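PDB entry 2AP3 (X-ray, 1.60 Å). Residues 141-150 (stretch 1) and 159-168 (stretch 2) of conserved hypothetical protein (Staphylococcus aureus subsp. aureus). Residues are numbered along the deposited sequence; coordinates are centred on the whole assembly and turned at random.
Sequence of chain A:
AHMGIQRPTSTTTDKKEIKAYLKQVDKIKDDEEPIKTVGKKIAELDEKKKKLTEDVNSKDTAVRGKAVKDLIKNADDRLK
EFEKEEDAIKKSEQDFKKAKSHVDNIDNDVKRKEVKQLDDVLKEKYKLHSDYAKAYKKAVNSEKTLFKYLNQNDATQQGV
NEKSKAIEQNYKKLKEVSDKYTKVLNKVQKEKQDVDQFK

Stretch 1, residues 141-150: NSEKTLFKYL
Stretch 2, residues 159-168: GVNEKSKAIE

How do the two stretches lie against each other? Both are α-helical, with phi/psi near -63/-41, and run antiparallel at 170°, their axes approaching to 9.1 Å. CA of Ser142 faces CA of Ile167 at 5.6 Å, and CA of Leu146 faces CA of Lys163 at 5.7 Å; about 506 Å² is buried.

What does Ser142 meet first? Its side chain (chi1 p) points toward Ile167 (m, t), OG lying 3.5 Å from Ile167 CG1. One water joins the backbones, donating to Ser142 O at 2.6 Å and Lys163 O at 3.0 Å. The CA-to-CB bond of Glu143 points away, yet Glu143 CA lies 3.8 Å from Ile167 CD1 and Glu143 CG 3.9 Å from Ile167 CG2.

Where does Leu146 go? With chi1 t and chi2 p, it enters a hole formed by Val160, Lys163, Ser164 and Ile167. Leu146 CD2 packs 3.8 Å from Ile167 CD1; Leu146 CD1 reaches Lys163 CB at 4.0 Å.

How is Tyr149 (chi1 172°, chi2 70°) held? Lys163 (m, t, t, m) lays CE over one ring face, 3.6 Å from the Tyr149 ring centroid, a CH-pi contact; Lys163 NZ, 4.9 Å from that centroid, adds a cation-pi interaction. Tyr149 OH sits 3.5 Å from Gly159 CA, where a CB would clash. Beyond, Leu150 (m, t) brings CD2 3.8 Å from CG2 of Val160 (t).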

# COMPACT_ATOMS: atom_id res chain seq x y z
N ASN A 141 -6.93 -12.07 6.78
CA ASN A 141 -7.46 -13.41 6.64
C ASN A 141 -7.24 -14.27 7.88
O ASN A 141 -8.12 -15.05 8.22
CB ASN A 141 -6.92 -14.07 5.38
CG ASN A 141 -7.70 -13.63 4.13
OD1 ASN A 141 -7.14 -13.06 3.16
ND2 ASN A 141 -8.99 -13.89 4.15
N SER A 142 -6.10 -14.10 8.58
CA SER A 142 -5.86 -14.90 9.80
C SER A 142 -6.77 -14.48 10.96
O SER A 142 -7.12 -15.31 11.83
CB SER A 142 -4.38 -14.89 10.20
OG SER A 142 -4.01 -13.60 10.61
N GLU A 143 -7.22 -13.22 10.94
CA GLU A 143 -8.25 -12.75 11.89
C GLU A 143 -9.56 -13.45 11.56
O GLU A 143 -10.22 -14.02 12.44
CB GLU A 143 -8.40 -11.23 11.83
CG GLU A 143 -7.19 -10.51 12.48
CD GLU A 143 -7.09 -9.01 12.24
OE1 GLU A 143 -7.73 -8.48 11.33
OE2 GLU A 143 -6.29 -8.36 12.98
N LYS A 144 -9.93 -13.42 10.28
CA LYS A 144 -11.12 -14.10 9.81
C LYS A 144 -11.15 -15.59 10.23
O LYS A 144 -12.16 -16.10 10.69
CB LYS A 144 -11.34 -13.91 8.31
CG LYS A 144 -12.67 -14.55 7.83
CD LYS A 144 -12.98 -14.30 6.34
CE LYS A 144 -14.17 -15.16 5.85
NZ LYS A 144 -14.41 -14.89 4.40
N THR A 145 -10.01 -16.27 10.10
CA THR A 145 -9.90 -17.67 10.51
C THR A 145 -10.22 -17.85 12.00
O THR A 145 -10.94 -18.77 12.38
CB THR A 145 -8.49 -18.17 10.17
OG1 THR A 145 -8.37 -18.19 8.74
CG2 THR A 145 -8.24 -19.55 10.71
N LEU A 146 -9.71 -16.95 12.84
CA LEU A 146 -10.07 -17.01 14.26
C LEU A 146 -11.57 -16.79 14.44
O LEU A 146 -12.21 -17.51 15.21
CB LEU A 146 -9.26 -16.01 15.07
CG LEU A 146 -9.68 -15.78 16.53
CD1 LEU A 146 -9.69 -17.11 17.32
CD2 LEU A 146 -8.81 -14.74 17.22
N PHE A 147 -12.13 -15.80 13.75
CA PHE A 147 -13.56 -15.52 13.97
C PHE A 147 -14.46 -16.66 13.51
O PHE A 147 -15.47 -16.95 14.18
CB PHE A 147 -13.97 -14.17 13.35
CG PHE A 147 -13.11 -13.02 13.79
CD1 PHE A 147 -12.65 -12.92 15.10
CD2 PHE A 147 -12.74 -12.03 12.88
CE1 PHE A 147 -11.83 -11.85 15.52
CE2 PHE A 147 -11.91 -10.97 13.28
CZ PHE A 147 -11.47 -10.87 14.62
N LYS A 148 -14.11 -17.31 12.40
CA LYS A 148 -14.86 -18.48 11.95
C LYS A 148 -14.81 -19.60 12.99
O LYS A 148 -15.81 -20.30 13.22
CB LYS A 148 -14.32 -18.98 10.62
CG LYS A 148 -14.76 -18.13 9.44
CD LYS A 148 -14.33 -18.75 8.07
CE LYS A 148 -14.89 -20.17 7.81
NZ LYS A 148 -14.38 -20.70 6.51
N TYR A 149 -13.65 -19.76 13.62
CA TYR A 149 -13.52 -20.76 14.68
C TYR A 149 -14.47 -20.46 15.84
O TYR A 149 -15.10 -21.35 16.41
CB TYR A 149 -12.06 -20.85 15.11
CG TYR A 149 -11.81 -21.72 16.33
CD1 TYR A 149 -11.95 -23.10 16.27
CD2 TYR A 149 -11.43 -21.14 17.53
CE1 TYR A 149 -11.72 -23.88 17.40
CE2 TYR A 149 -11.18 -21.92 18.67
CZ TYR A 149 -11.33 -23.29 18.59
OH TYR A 149 -11.11 -24.10 19.69
N LEU A 150 -14.63 -19.18 16.17
CA LEU A 150 -15.60 -18.82 17.22
C LEU A 150 -17.06 -19.05 16.83
O LEU A 150 -17.92 -19.12 17.73
CB LEU A 150 -15.46 -17.33 17.58
CG LEU A 150 -14.08 -16.83 18.04
CD1 LEU A 150 -14.10 -15.35 18.26
CD2 LEU A 150 -13.63 -17.55 19.31
N GLY A 159 -7.65 -23.32 21.51
CA GLY A 159 -7.84 -23.04 20.08
C GLY A 159 -7.70 -21.56 19.76
O GLY A 159 -7.04 -21.17 18.80
N VAL A 160 -8.35 -20.74 20.58
CA VAL A 160 -8.23 -19.28 20.43
C VAL A 160 -6.77 -18.85 20.49
O VAL A 160 -6.31 -18.05 19.66
CB VAL A 160 -9.06 -18.54 21.51
CG1 VAL A 160 -8.68 -17.05 21.57
CG2 VAL A 160 -10.52 -18.68 21.26
N ASN A 161 -6.03 -19.38 21.46
CA ASN A 161 -4.64 -18.97 21.63
C ASN A 161 -3.77 -19.36 20.45
O ASN A 161 -2.94 -18.59 20.01
CB ASN A 161 -4.06 -19.56 22.92
CG ASN A 161 -4.68 -18.96 24.17
OD1 ASN A 161 -5.41 -17.97 24.10
ND2 ASN A 161 -4.40 -19.57 25.32
N GLU A 162 -4.02 -20.56 19.92
CA GLU A 162 -3.26 -21.10 18.80
C GLU A 162 -3.50 -20.28 17.55
O GLU A 162 -2.59 -20.03 16.76
CB GLU A 162 -3.66 -22.55 18.56
CG GLU A 162 -2.92 -23.27 17.43
CD GLU A 162 -3.49 -24.65 17.15
OE1 GLU A 162 -4.29 -25.16 17.97
OE2 GLU A 162 -3.14 -25.22 16.09
N LYS A 163 -4.73 -19.82 17.37
CA LYS A 163 -5.04 -18.99 16.21
C LYS A 163 -4.56 -17.55 16.37
O LYS A 163 -4.23 -16.87 15.38
CB LYS A 163 -6.52 -19.09 15.89
CG LYS A 163 -6.85 -20.51 15.46
CD LYS A 163 -8.32 -20.79 15.30
CE LYS A 163 -8.61 -22.29 15.33
NZ LYS A 163 -7.73 -23.12 14.46
N SER A 164 -4.52 -17.10 17.62
CA SER A 164 -4.04 -15.78 17.99
C SER A 164 -2.54 -15.59 17.72
O SER A 164 -2.13 -14.57 17.18
CB SER A 164 -4.31 -15.53 19.45
OG SER A 164 -5.67 -15.22 19.65
N LYS A 165 -1.73 -16.57 18.12
CA LYS A 165 -0.29 -16.51 17.83
C LYS A 165 0.01 -16.32 16.32
O LYS A 165 0.90 -15.54 15.96
CB LYS A 165 0.50 -17.68 18.45
CG LYS A 165 -0.08 -19.08 18.23
CD LYS A 165 0.92 -20.21 18.50
CE LYS A 165 0.23 -21.59 18.41
NZ LYS A 165 1.16 -22.72 18.14
N ALA A 166 -0.75 -17.00 15.46
CA ALA A 166 -0.59 -16.85 14.00
C ALA A 166 -0.90 -15.42 13.54
O ALA A 166 -0.17 -14.85 12.73
CB ALA A 166 -1.45 -17.84 13.27
N ILE A 167 -1.99 -14.86 14.07
CA ILE A 167 -2.31 -13.45 13.84
C ILE A 167 -1.13 -12.55 14.27
O ILE A 167 -0.67 -11.72 13.50
CB ILE A 167 -3.62 -13.02 14.55
CG1 ILE A 167 -4.78 -13.84 14.02
CG2 ILE A 167 -3.88 -11.53 14.37
CD1 ILE A 167 -6.07 -13.71 14.86
N GLU A 168 -0.64 -12.74 15.50
CA GLU A 168 0.52 -11.99 15.98
C GLU A 168 1.70 -12.09 15.04
O GLU A 168 2.33 -11.08 14.73
CB GLU A 168 0.97 -12.44 17.37
CG GLU A 168 0.14 -11.84 18.48
CD GLU A 168 0.68 -12.13 19.87
OE1 GLU A 168 0.00 -11.73 20.83
OE2 GLU A 168 1.78 -12.75 20.00
O HOH W 1 -5.75 -17.33 12.86